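Local coordinates for hypothetical protein (Staphylococcus aureus subsp. aureus, PDB 1QYI) that is of unknown function but has a haloacid dehalogenase (HAD)-like fold with a large helical insertion, and is probably a hydrolase of that superfamily, at residues A[11-17]-A[210-215]; A[34-38]-A[115-119]; A[79-83]-A[144-148]; A[103-107]-A[161-167]; A[236-240]-A[284-290]. All blocks are in the same frame, centred on the assembly; numbering follows the deposited sequence.

Contact 1: residues A[11-17]-A[210-215]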
# COMPACT_ATOMS: atom_id res chain seq x y z
N VAL A 11 4.89 -12.38 -0.88
CA VAL A 11 5.00 -13.70 -1.50
C VAL A 11 5.54 -13.64 -2.93
O VAL A 11 6.60 -14.18 -3.24
CB VAL A 11 3.63 -14.42 -1.55
CG1 VAL A 11 3.75 -15.73 -2.31
CG2 VAL A 11 3.11 -14.67 -0.15
N PHE A 12 4.76 -12.99 -3.79
CA PHE A 12 5.08 -12.84 -5.20
C PHE A 12 5.67 -11.46 -5.48
O PHE A 12 6.63 -11.32 -6.23
CB PHE A 12 3.82 -13.02 -6.04
CG PHE A 12 3.30 -14.44 -6.09
CD1 PHE A 12 3.89 -15.39 -6.93
CD2 PHE A 12 2.19 -14.82 -5.33
CE1 PHE A 12 3.39 -16.69 -7.02
CE2 PHE A 12 1.68 -16.12 -5.41
CZ PHE A 12 2.28 -17.06 -6.26
N LEU A 13 5.06 -10.44 -4.87
CA LEU A 13 5.50 -9.06 -5.06
C LEU A 13 5.75 -8.38 -3.71
O LEU A 13 5.29 -8.86 -2.68
CB LEU A 13 4.42 -8.28 -5.80
CG LEU A 13 3.76 -8.89 -7.04
CD1 LEU A 13 2.63 -7.97 -7.47
CD2 LEU A 13 4.76 -9.09 -8.18
N SER A 14 6.49 -7.28 -3.72
CA SER A 14 6.74 -6.57 -2.47
C SER A 14 5.99 -5.26 -2.52
O SER A 14 5.39 -4.93 -3.54
CB SER A 14 8.23 -6.34 -2.26
OG SER A 14 8.83 -5.74 -3.39
N GLU A 15 6.00 -4.51 -1.42
CA GLU A 15 5.30 -3.23 -1.34
C GLU A 15 6.20 -2.03 -1.56
O GLU A 15 5.73 -0.89 -1.52
CB GLU A 15 4.63 -3.10 0.03
CG GLU A 15 3.47 -4.04 0.27
CD GLU A 15 2.94 -3.93 1.69
OE1 GLU A 15 3.72 -4.16 2.63
OE2 GLU A 15 1.73 -3.62 1.86
N GLU A 16 7.49 -2.28 -1.78
CA GLU A 16 8.49 -1.23 -1.98
C GLU A 16 8.07 -0.11 -2.93
O GLU A 16 8.22 1.07 -2.60
CB GLU A 16 9.79 -1.84 -2.50
CG GLU A 16 10.54 -2.67 -1.47
CD GLU A 16 10.95 -1.85 -0.25
OE1 GLU A 16 11.63 -0.81 -0.42
OE2 GLU A 16 10.59 -2.25 0.87
N ARG A 17 7.56 -0.48 -4.10
CA ARG A 17 7.14 0.49 -5.10
C ARG A 17 6.15 1.49 -4.50
O ARG A 17 6.12 2.65 -4.90
CB ARG A 17 6.50 -0.23 -6.29
CG ARG A 17 6.81 0.40 -7.64
CD ARG A 17 8.11 -0.15 -8.24
NE ARG A 17 9.22 0.80 -8.14
CZ ARG A 17 10.26 0.82 -8.98
NH1 ARG A 17 10.33 -0.04 -9.99
NH2 ARG A 17 11.23 1.71 -8.83
N GLN A 210 5.71 -1.91 -13.22
CA GLN A 210 7.11 -2.13 -12.89
C GLN A 210 7.21 -2.50 -11.43
O GLN A 210 8.06 -1.99 -10.69
CB GLN A 210 7.94 -0.86 -13.15
CG GLN A 210 7.54 -0.13 -14.41
CD GLN A 210 8.53 0.93 -14.80
OE1 GLN A 210 8.25 1.76 -15.66
NE2 GLN A 210 9.71 0.91 -14.19
N GLU A 211 6.32 -3.39 -11.01
CA GLU A 211 6.26 -3.86 -9.64
C GLU A 211 7.52 -4.66 -9.29
O GLU A 211 8.08 -5.37 -10.13
CB GLU A 211 4.99 -4.70 -9.46
CG GLU A 211 4.44 -4.77 -8.04
CD GLU A 211 3.62 -3.54 -7.63
OE1 GLU A 211 2.65 -3.18 -8.33
OE2 GLU A 211 3.93 -2.93 -6.59
N ILE A 212 7.97 -4.51 -8.05
CA ILE A 212 9.15 -5.20 -7.53
C ILE A 212 8.87 -6.69 -7.30
O ILE A 212 8.06 -7.07 -6.46
CB ILE A 212 9.63 -4.56 -6.20
CG1 ILE A 212 8.73 -3.38 -5.82
CG2 ILE A 212 11.03 -4.03 -6.36
CD1 ILE A 212 7.24 -3.71 -5.57
N ILE A 213 9.56 -7.54 -8.06
CA ILE A 213 9.35 -8.97 -7.94
C ILE A 213 10.16 -9.53 -6.77
O ILE A 213 11.26 -9.05 -6.48
CB ILE A 213 9.79 -9.70 -9.23
CG1 ILE A 213 9.57 -8.82 -10.47
CG2 ILE A 213 9.06 -11.03 -9.33
CD1 ILE A 213 8.12 -8.50 -10.79
N LEU A 214 9.61 -10.54 -6.10
CA LEU A 214 10.31 -11.16 -4.98
C LEU A 214 11.08 -12.37 -5.49
O LEU A 214 12.19 -12.64 -5.04
CB LEU A 214 9.31 -11.55 -3.88
CG LEU A 214 8.71 -10.44 -3.01
CD1 LEU A 214 7.49 -11.00 -2.31
CD2 LEU A 214 9.72 -9.91 -1.99
N ARG A 215 10.48 -13.09 -6.44
CA ARG A 215 11.11 -14.27 -7.03
C ARG A 215 11.00 -14.23 -8.56
O ARG A 215 9.94 -13.93 -9.10
CB ARG A 215 10.45 -15.54 -6.49
CG ARG A 215 10.85 -15.90 -5.09
CD ARG A 215 11.55 -17.24 -5.06
NE ARG A 215 12.97 -17.16 -5.33
CZ ARG A 215 13.70 -18.17 -5.78
NH1 ARG A 215 13.12 -19.34 -6.02
NH2 ARG A 215 15.00 -18.03 -5.98
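Two backbone hydrogen bonds join the segments: Leu214 N to Phe12 O (3.1 Å) and Ser14 N to Ile212 O (3.2 Å). They flank Leu13 and Ile213, a non-hydrogen-bonded antiparallel pair with CA atoms 4.8 Å apart. This is a single beta bridge. Ser14 OG adds a weak bond to Ile212 O (3.4 Å). Further along, Arg17 NH1 donates to Gln210 O (3.1 Å), while its NH2 forms a salt bridge with Asp20. Apolar side chains cover these bonds. Ile212 CD1 lies 3.6 Å from Arg17 CB, and Leu214 CD1 lies 3.1 Å from Leu13 O. Leu13 CD1 meets Glu211 CG at 3.7 Å. Leu13 also packs on helix 242-252. The segments are the outgoing and returning connections of the helical insertion after the first core strand, as in HAD proteins with a cap in this position. All the bonds accept at backbone oxygens, so the pairing of the two connections depends more on main-chain geometry than on matched side-chain charges.

Contact 2: residues A[34-38]-A[115-119]; sequences CYLGL and LQNIS
Leu36, Leu115 and Ser119 give the most surface to this contact between two loops. Leu115 opens a type I turn that ends at Ile118. CA pairs set the register: Tyr35 to Gln116 at 5.0 Å, Leu36 to Leu115 at 5.2 Å and Leu38 to Ser119 at 6.2 Å. Leu36 (chi1 m, chi2 t) swings CD2 over the turn. Leu36 CD2 lies 3.8 Å from Leu115 CD2, 3.8 Å from Ile118 CD1 and 3.2 Å from Leu115 O. Leu115 is also m, t, and its CD1 is 4.3 Å from Tyr35 CB. Tyr35 has phi/psi -132/-107, and its O makes a CA-H...O contact with Gln116 CA at 3.1 Å. Gly37 follows with positive phi (63/51). Ser119 places CB 3.7 Å from Leu36 O. A bridging water donates to Leu36 O (2.9 Å) and Leu115 O (2.5 Å), and accepts from Ser119 N (2.8 Å). Helix 77-93 touches Leu36, Leu115 and Ile118. The contact is a water-bridged meeting of two loops in the helical insertion, those that follow helices 16-31 and 111-115. Its cohesion comes from leucine and isoleucine packing, with the water serving backbone groups that do not pair directly.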
# COMPACT_ATOMS: atom_id res chain seq x y z
N CYS A 34 3.73 22.81 -11.58
CA CYS A 34 2.28 22.57 -11.65
C CYS A 34 1.68 22.76 -10.27
O CYS A 34 0.46 22.90 -10.12
CB CYS A 34 1.99 21.13 -12.09
SG CYS A 34 1.34 20.94 -13.73
N TYR A 35 2.56 22.77 -9.27
CA TYR A 35 2.18 22.91 -7.86
C TYR A 35 3.06 23.97 -7.18
O TYR A 35 2.88 25.16 -7.42
CB TYR A 35 2.34 21.56 -7.17
CG TYR A 35 1.58 20.45 -7.87
CD1 TYR A 35 0.18 20.50 -7.98
CD2 TYR A 35 2.26 19.38 -8.47
CE1 TYR A 35 -0.52 19.51 -8.66
CE2 TYR A 35 1.56 18.38 -9.16
CZ TYR A 35 0.17 18.46 -9.25
OH TYR A 35 -0.55 17.52 -9.95
N LEU A 36 4.00 23.56 -6.34
CA LEU A 36 4.86 24.55 -5.70
C LEU A 36 5.98 25.02 -6.64
O LEU A 36 6.20 26.22 -6.80
CB LEU A 36 5.46 24.03 -4.39
CG LEU A 36 4.60 24.15 -3.13
CD1 LEU A 36 5.49 23.87 -1.92
CD2 LEU A 36 4.00 25.55 -3.02
N GLY A 37 6.67 24.08 -7.27
CA GLY A 37 7.75 24.47 -8.16
C GLY A 37 8.84 25.19 -7.40
O GLY A 37 9.27 26.26 -7.80
N LEU A 38 9.29 24.58 -6.31
CA LEU A 38 10.33 25.14 -5.46
C LEU A 38 11.64 25.33 -6.21
O LEU A 38 12.18 26.44 -6.27
CB LEU A 38 10.54 24.23 -4.25
CG LEU A 38 10.51 24.78 -2.82
CD1 LEU A 38 9.19 25.51 -2.54
CD2 LEU A 38 10.68 23.62 -1.85
N LEU A 115 -1.22 26.65 -4.58
CA LEU A 115 0.16 26.24 -4.31
C LEU A 115 1.07 26.96 -5.30
O LEU A 115 2.20 27.32 -4.98
CB LEU A 115 0.31 24.72 -4.46
CG LEU A 115 -0.21 23.83 -3.32
CD1 LEU A 115 -0.17 22.36 -3.74
CD2 LEU A 115 0.63 24.03 -2.06
N GLN A 116 0.56 27.20 -6.51
CA GLN A 116 1.33 27.87 -7.56
C GLN A 116 1.63 29.35 -7.31
O GLN A 116 2.32 30.00 -8.11
CB GLN A 116 0.58 27.74 -8.88
CG GLN A 116 0.19 26.31 -9.19
CD GLN A 116 -0.76 26.21 -10.36
OE1 GLN A 116 -1.10 25.12 -10.80
NE2 GLN A 116 -1.19 27.35 -10.86
N ASN A 117 1.15 29.88 -6.19
CA ASN A 117 1.36 31.28 -5.87
C ASN A 117 2.13 31.50 -4.57
O ASN A 117 1.91 32.50 -3.88
CB ASN A 117 0.01 32.00 -5.77
CG ASN A 117 -0.81 31.86 -7.04
OD1 ASN A 117 -0.27 31.99 -8.15
ND2 ASN A 117 -2.10 31.62 -6.90
N ILE A 118 3.04 30.59 -4.25
CA ILE A 118 3.79 30.72 -3.01
C ILE A 118 5.27 31.00 -3.25
O ILE A 118 5.86 31.83 -2.58
CB ILE A 118 3.64 29.43 -2.16
CG1 ILE A 118 2.20 29.28 -1.68
CG2 ILE A 118 4.58 29.47 -0.99
CD1 ILE A 118 1.92 27.96 -1.02
N SER A 119 5.84 30.30 -4.23
CA SER A 119 7.25 30.43 -4.58
C SER A 119 7.63 31.85 -5.01
O SER A 119 8.76 32.30 -4.79
CB SER A 119 7.59 29.43 -5.69
OG SER A 119 8.99 29.23 -5.80
O HOH W 1 4.50 28.23 -5.50

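Contact 3: residues A[79-83]-A[144-148]; sequences DMLFI and KNNIY
Both segments are helical, with Ile83 N bonded to Asp79 O and Tyr148 N to Lys144 O, each at 3.0 Å. Their axes run nearly parallel, with a signed crossing angle of 17° and a closest approach of 12.0 Å. The nearest CA pairs are Ile83 with Tyr148 (7.9 Å) and Asp79 with Lys144 (8.6 Å). Large side chains fill this wide gap. Lys144 is extended, t at all four chi angles, so that NZ makes a salt bridge to Asp79 OD2 at 3.0 Å. Asp79 is m, and its OD1 accepts a weak hydrogen bond from Tyr148 OH at 2.8 Å. Trp174 of helix 172-195 also donates to OD1. The Tyr148 ring (chi1 -90°, chi2 76°) lies between the helices. Ile83 CD1 sits over one ring face, a CH-pi contact 3.9 Å from the centroid. Phe82 (chi1 t) meets Tyr148 rim to rim, with centroids 5.9 Å apart and planes at 10°. Ile83 CG1 reaches Ile147 CG2 at 4.0 Å. This is side-by-side packing of helices 77-93 and 144-158 in the insertion. Asp79 is a buried carboxylate whose charge is met by Lys144, while aromatic and branched side chains make up the apolar part.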
# COMPACT_ATOMS: atom_id res chain seq x y z
N ASP A 79 -1.79 8.47 3.52
CA ASP A 79 -1.61 9.25 4.74
C ASP A 79 -0.15 9.65 4.96
O ASP A 79 0.15 10.80 5.28
CB ASP A 79 -2.12 8.48 5.96
CG ASP A 79 -3.62 8.25 5.92
OD1 ASP A 79 -4.38 9.22 5.75
OD2 ASP A 79 -4.05 7.08 6.07
N MSE A 80 0.77 8.69 4.77
CA MSE A 80 2.19 8.96 4.96
C MSE A 80 2.73 10.10 4.09
O MSE A 80 3.35 11.03 4.59
CB MSE A 80 3.01 7.70 4.71
CG MSE A 80 2.68 6.55 5.64
SE MSE A 80 3.95 5.11 5.48
CE MSE A 80 4.07 5.02 3.54
N LEU A 81 2.51 10.00 2.78
CA LEU A 81 2.99 11.02 1.86
C LEU A 81 2.33 12.36 2.17
O LEU A 81 2.93 13.41 1.99
CB LEU A 81 2.72 10.60 0.42
CG LEU A 81 1.27 10.47 -0.04
CD1 LEU A 81 0.72 11.84 -0.43
CD2 LEU A 81 1.22 9.54 -1.26
N PHE A 82 1.08 12.33 2.64
CA PHE A 82 0.38 13.56 2.97
C PHE A 82 1.05 14.28 4.15
O PHE A 82 1.33 15.47 4.05
CB PHE A 82 -1.08 13.28 3.32
CG PHE A 82 -1.85 14.50 3.80
CD1 PHE A 82 -2.23 15.49 2.90
CD2 PHE A 82 -2.19 14.64 5.14
CE1 PHE A 82 -2.96 16.59 3.32
CE2 PHE A 82 -2.92 15.74 5.58
CZ PHE A 82 -3.31 16.73 4.67
N ILE A 83 1.28 13.56 5.25
CA ILE A 83 1.89 14.15 6.44
C ILE A 83 3.29 14.69 6.14
O ILE A 83 3.65 15.80 6.56
CB ILE A 83 1.96 13.13 7.63
CG1 ILE A 83 0.92 13.47 8.71
CG2 ILE A 83 3.32 13.19 8.33
CD1 ILE A 83 -0.53 13.31 8.30
N LYS A 144 -3.23 6.95 14.18
CA LYS A 144 -3.50 7.80 13.03
C LYS A 144 -4.21 9.09 13.43
O LYS A 144 -3.73 10.18 13.14
CB LYS A 144 -4.35 7.04 12.00
CG LYS A 144 -4.62 7.83 10.73
CD LYS A 144 -5.42 6.99 9.73
CE LYS A 144 -5.96 7.84 8.59
NZ LYS A 144 -6.65 6.98 7.59
N ASN A 145 -5.35 8.95 14.10
CA ASN A 145 -6.13 10.10 14.55
C ASN A 145 -5.26 11.11 15.31
O ASN A 145 -5.35 12.32 15.09
CB ASN A 145 -7.28 9.63 15.45
CG ASN A 145 -6.81 8.77 16.62
OD1 ASN A 145 -7.57 8.51 17.56
ND2 ASN A 145 -5.57 8.31 16.56
N ASN A 146 -4.40 10.58 16.19
CA ASN A 146 -3.49 11.38 17.01
C ASN A 146 -2.43 12.07 16.16
O ASN A 146 -2.04 13.20 16.43
CB ASN A 146 -2.80 10.49 18.05
CG ASN A 146 -3.78 9.70 18.89
OD1 ASN A 146 -4.61 10.28 19.59
ND2 ASN A 146 -3.69 8.37 18.82
N ILE A 147 -1.96 11.37 15.13
CA ILE A 147 -0.95 11.93 14.24
C ILE A 147 -1.52 13.13 13.50
O ILE A 147 -0.84 14.15 13.35
CB ILE A 147 -0.48 10.88 13.20
CG1 ILE A 147 0.21 9.71 13.92
CG2 ILE A 147 0.45 11.54 12.18
CD1 ILE A 147 0.50 8.53 13.04
N TYR A 148 -2.76 13.01 13.04
CA TYR A 148 -3.41 14.11 12.33
C TYR A 148 -3.64 15.31 13.24
O TYR A 148 -3.62 16.45 12.79
CB TYR A 148 -4.73 13.64 11.71
CG TYR A 148 -4.56 13.10 10.31
CD1 TYR A 148 -4.02 11.84 10.08
CD2 TYR A 148 -4.84 13.91 9.20
CE1 TYR A 148 -3.76 11.39 8.78
CE2 TYR A 148 -4.58 13.48 7.91
CZ TYR A 148 -4.03 12.22 7.70
OH TYR A 148 -3.73 11.82 6.41

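Contact 4: residues A[103-107]-A[161-167]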
# COMPACT_ATOMS: atom_id res chain seq x y z
N ALA A 103 -3.93 33.95 2.70
CA ALA A 103 -4.37 33.90 1.31
C ALA A 103 -4.44 32.45 0.86
O ALA A 103 -5.50 31.96 0.46
CB ALA A 103 -3.41 34.67 0.43
N PHE A 104 -3.31 31.77 0.93
CA PHE A 104 -3.23 30.37 0.54
C PHE A 104 -4.13 29.51 1.41
O PHE A 104 -4.71 28.52 0.94
CB PHE A 104 -1.78 29.90 0.65
CG PHE A 104 -1.61 28.41 0.52
CD1 PHE A 104 -1.57 27.81 -0.74
CD2 PHE A 104 -1.51 27.61 1.66
CE1 PHE A 104 -1.44 26.43 -0.86
CE2 PHE A 104 -1.39 26.24 1.55
CZ PHE A 104 -1.35 25.64 0.29
N MSE A 105 -4.26 29.87 2.68
CA MSE A 105 -5.09 29.10 3.61
C MSE A 105 -6.59 29.35 3.53
O MSE A 105 -7.37 28.51 3.98
CB MSE A 105 -4.63 29.35 5.05
CG MSE A 105 -3.17 29.01 5.33
SE MSE A 105 -2.83 27.13 5.66
CE MSE A 105 -3.62 27.00 7.43
N TYR A 106 -7.00 30.48 2.98
CA TYR A 106 -8.43 30.79 2.94
C TYR A 106 -9.02 31.25 1.60
O TYR A 106 -10.21 31.57 1.52
CB TYR A 106 -8.73 31.83 4.02
CG TYR A 106 -8.30 31.40 5.41
CD1 TYR A 106 -8.99 30.40 6.09
CD2 TYR A 106 -7.17 31.96 6.02
CE1 TYR A 106 -8.57 29.96 7.34
CE2 TYR A 106 -6.74 31.52 7.28
CZ TYR A 106 -7.45 30.52 7.93
OH TYR A 106 -7.03 30.05 9.16
N GLN A 107 -8.20 31.29 0.56
CA GLN A 107 -8.66 31.72 -0.76
C GLN A 107 -9.65 30.67 -1.30
O GLN A 107 -9.49 29.47 -1.09
CB GLN A 107 -7.46 31.87 -1.72
CG GLN A 107 -7.56 33.00 -2.76
CD GLN A 107 -7.33 34.40 -2.18
OE1 GLN A 107 -7.07 35.36 -2.91
NE2 GLN A 107 -7.42 34.51 -0.85
N VAL A 161 -2.13 30.67 13.18
CA VAL A 161 -3.51 30.73 12.76
C VAL A 161 -4.33 29.81 13.66
O VAL A 161 -3.79 29.20 14.57
CB VAL A 161 -3.66 30.31 11.28
CG1 VAL A 161 -3.62 28.79 11.16
CG2 VAL A 161 -4.93 30.87 10.71
N SER A 162 -5.63 29.71 13.41
CA SER A 162 -6.49 28.87 14.24
C SER A 162 -7.26 27.79 13.48
O SER A 162 -7.65 26.77 14.06
CB SER A 162 -7.47 29.74 15.02
OG SER A 162 -8.22 30.57 14.15
N ASP A 163 -7.47 28.01 12.19
CA ASP A 163 -8.19 27.06 11.36
C ASP A 163 -7.35 25.78 11.16
O ASP A 163 -7.42 24.86 11.98
CB ASP A 163 -8.54 27.71 10.01
CG ASP A 163 -9.74 27.06 9.33
OD1 ASP A 163 -10.42 27.75 8.53
OD2 ASP A 163 -9.99 25.86 9.58
N ALA A 164 -6.53 25.73 10.12
CA ALA A 164 -5.70 24.56 9.85
C ALA A 164 -6.50 23.34 9.40
O ALA A 164 -6.01 22.21 9.49
CB ALA A 164 -4.86 24.22 11.09
N THR A 165 -7.73 23.55 8.93
CA THR A 165 -8.58 22.45 8.47
C THR A 165 -8.20 22.02 7.06
O THR A 165 -8.74 21.05 6.54
CB THR A 165 -10.09 22.83 8.46
OG1 THR A 165 -10.29 24.04 7.72
CG2 THR A 165 -10.61 23.00 9.88
N LEU A 166 -7.28 22.77 6.46
CA LEU A 166 -6.81 22.48 5.12
C LEU A 166 -5.98 21.20 5.18
O LEU A 166 -5.88 20.47 4.19
CB LEU A 166 -5.94 23.63 4.63
CG LEU A 166 -5.63 23.66 3.13
CD1 LEU A 166 -6.87 24.14 2.37
CD2 LEU A 166 -4.46 24.60 2.87
N PHE A 167 -5.38 20.95 6.34
CA PHE A 167 -4.55 19.77 6.58
C PHE A 167 -5.34 18.59 7.12
O PHE A 167 -4.76 17.57 7.53
CB PHE A 167 -3.43 20.12 7.57
CG PHE A 167 -2.50 21.19 7.10
CD1 PHE A 167 -1.77 21.03 5.92
CD2 PHE A 167 -2.36 22.38 7.82
CE1 PHE A 167 -0.92 22.03 5.46
CE2 PHE A 167 -1.52 23.39 7.37
CZ PHE A 167 -0.80 23.22 6.19
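Val161 begins segment 161-167 by pointing at helix 98-106. Val161 CG1 lies 4.1 Å from CE of Met105, a selenomethionine, and Val161 CG2 is 3.8 Å from Tyr106 CZ, at the edge of that ring. Asp163 follows with OD1 near the plane of the Tyr106 ring, at its edge. Asp163 OD2 accepts from Thr165 N (3.3 Å), which forms an Asx turn, and from Thr165 OG1 (2.6 Å). Ala164 has positive phi (70°). Its CB points away, yet Ala164 CA is 4.0 Å from Met105 CE. Leu166 points back toward the helix. Leu166 CD2 touches Phe104 CE2 at 3.7 Å and Met105 SE at 4.1 Å. Phe167 ends the segment with an oblique Met-aromatic contact, Met105 SE lying 5.2 Å from the ring centroid. No hydrogen bond crosses between the segments. Met105 is the central piece, for it touches Val161, Ala164, Leu166 and Phe167. The loop thus passes from helix 144-158 to helix 172-195 across the end of helix 98-106. Phe167 packs on helix 77-93 and on Ala155 of helix 144-158, while Phe104 and Leu166 reach helix 111-115.

Contact 5: residues A[236-240]-A[284-290]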
# COMPACT_ATOMS: atom_id res chain seq x y z
N ILE A 236 -6.08 -16.94 -4.96
CA ILE A 236 -5.48 -15.70 -4.46
C ILE A 236 -6.36 -14.87 -3.50
O ILE A 236 -7.52 -14.59 -3.81
CB ILE A 236 -5.06 -14.74 -5.62
CG1 ILE A 236 -3.95 -15.37 -6.46
CG2 ILE A 236 -4.51 -13.43 -5.06
CD1 ILE A 236 -2.67 -15.57 -5.69
N ALA A 237 -5.80 -14.49 -2.36
CA ALA A 237 -6.47 -13.64 -1.36
C ALA A 237 -5.47 -12.55 -0.97
O ALA A 237 -4.45 -12.84 -0.33
CB ALA A 237 -6.87 -14.46 -0.12
N THR A 238 -5.74 -11.30 -1.36
CA THR A 238 -4.83 -10.20 -1.02
C THR A 238 -5.56 -8.97 -0.49
O THR A 238 -6.79 -8.87 -0.60
CB THR A 238 -4.00 -9.76 -2.26
OG1 THR A 238 -3.13 -8.68 -1.88
CG2 THR A 238 -4.92 -9.29 -3.38
N GLY A 239 -4.80 -8.04 0.08
CA GLY A 239 -5.36 -6.81 0.60
C GLY A 239 -5.38 -5.75 -0.48
O GLY A 239 -5.91 -4.65 -0.29
N ARG A 240 -4.79 -6.07 -1.62
CA ARG A 240 -4.73 -5.17 -2.77
C ARG A 240 -6.08 -5.13 -3.48
O ARG A 240 -6.81 -6.12 -3.51
CB ARG A 240 -3.69 -5.66 -3.78
CG ARG A 240 -2.25 -5.68 -3.30
CD ARG A 240 -1.34 -6.07 -4.45
NE ARG A 240 0.05 -5.74 -4.20
CZ ARG A 240 0.87 -5.24 -5.12
NH1 ARG A 240 0.44 -5.01 -6.36
NH2 ARG A 240 2.12 -4.97 -4.79
N LYS A 284 -8.50 -8.58 6.06
CA LYS A 284 -7.63 -9.76 6.05
C LYS A 284 -7.59 -10.64 7.30
O LYS A 284 -7.34 -11.85 7.19
CB LYS A 284 -6.19 -9.40 5.67
CG LYS A 284 -5.51 -10.46 4.78
CD LYS A 284 -5.97 -10.32 3.32
CE LYS A 284 -5.83 -11.61 2.51
NZ LYS A 284 -4.45 -12.09 2.32
N PRO A 285 -7.79 -10.07 8.50
CA PRO A 285 -7.75 -10.99 9.65
C PRO A 285 -8.92 -11.97 9.49
O PRO A 285 -8.80 -13.15 9.80
CB PRO A 285 -7.91 -10.07 10.85
CG PRO A 285 -7.35 -8.77 10.36
CD PRO A 285 -7.87 -8.67 8.95
N ASN A 286 -10.04 -11.45 8.99
CA ASN A 286 -11.24 -12.26 8.77
C ASN A 286 -10.99 -13.13 7.53
O ASN A 286 -10.65 -12.63 6.46
CB ASN A 286 -12.46 -11.35 8.56
CG ASN A 286 -13.76 -12.14 8.40
OD1 ASN A 286 -13.90 -12.95 7.49
ND2 ASN A 286 -14.72 -11.89 9.29
N PRO A 287 -11.18 -14.45 7.66
CA PRO A 287 -10.98 -15.43 6.58
C PRO A 287 -11.91 -15.31 5.36
O PRO A 287 -11.83 -16.12 4.44
CB PRO A 287 -11.15 -16.77 7.29
CG PRO A 287 -12.18 -16.45 8.32
CD PRO A 287 -11.72 -15.11 8.86
N PHE A 288 -12.77 -14.29 5.35
CA PHE A 288 -13.70 -14.09 4.24
C PHE A 288 -13.10 -14.18 2.85
O PHE A 288 -13.61 -14.92 2.00
CB PHE A 288 -14.39 -12.74 4.34
CG PHE A 288 -15.12 -12.36 3.09
CD1 PHE A 288 -16.29 -13.02 2.74
CD2 PHE A 288 -14.62 -11.38 2.24
CE1 PHE A 288 -16.97 -12.71 1.56
CE2 PHE A 288 -15.29 -11.07 1.05
CZ PHE A 288 -16.47 -11.74 0.71
N SER A 289 -12.05 -13.42 2.61
CA SER A 289 -11.41 -13.41 1.29
C SER A 289 -10.79 -14.76 0.96
O SER A 289 -10.83 -15.19 -0.18
CB SER A 289 -10.34 -12.32 1.22
OG SER A 289 -9.32 -12.55 2.18
N TYR A 290 -10.25 -15.44 1.97
CA TYR A 290 -9.67 -16.74 1.72
C TYR A 290 -10.78 -17.72 1.39
O TYR A 290 -10.62 -18.62 0.57
CB TYR A 290 -8.86 -17.23 2.92
CG TYR A 290 -7.38 -16.92 2.80
CD1 TYR A 290 -6.65 -17.36 1.70
CD2 TYR A 290 -6.73 -16.13 3.76
CE1 TYR A 290 -5.31 -17.02 1.54
CE2 TYR A 290 -5.38 -15.78 3.61
CZ TYR A 290 -4.67 -16.23 2.49
OH TYR A 290 -3.35 -15.88 2.32
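Lys284 folds its side chain toward 236-240: chi1 is -142°, chi2 is p, chi3 is t and chi4 is m. Lys284 NZ then donates to Ala237 O at 2.8 Å and also forms a salt bridge with Asp327. Ala237 CB points the other way from its chain neighbours Ile236 and Thr238, toward 284-290. Ala237 CB sits over one face of the Tyr290 ring, a CH-pi contact 3.6 Å from the centroid. Tyr290 has chi1 at -95°, which presents that face. Ser289 is p, with OG 3.9 Å from Ala237 CB. Thr238 is t, and its OG1 accepts from Arg240 N (3.1 Å) in an ST turn. Asn286 is also t, and Asn286 OD1 accepts from Phe288 N (2.8 Å) as a cap on the helix. The positions of Thr238 and Lys284 are consistent with the motif II threonine and motif III lysine of HAD enzymes. An active site here is inferred from the family; Asp7 is a weak, long ion partner of Lys284. The contact sets helix 288-295 beside the C-terminal end of strand 233-237, which pairs with strands 3-6 and 263-264 in the parallel sheet. Asp327 and Ser330 of helix 325-334 also touch Tyr290.

In the fold
After strand 3-6 the chain enters the first segment of contact 1, which closes only at residues 210-215. The long loop between is largely helical, without strands, and holds contacts 2, 3 and 4, all nested inside contact 1. These three open in the order 2, 3, 4 and close in the same order, so each crosses the other two. They tie the insertion's helices and loops together. Contact 4 touches contact 2 through Phe104 and contact 3 through Phe167. Contact 5 follows in series and joins strand 233-237 of the core sheet to helix 288-295. Contacts 1 and 5 touch through Glu211 and Arg240, where the insertion meets the HAD-like core. Centres of contacts 2 and 5 are about 42 Å apart.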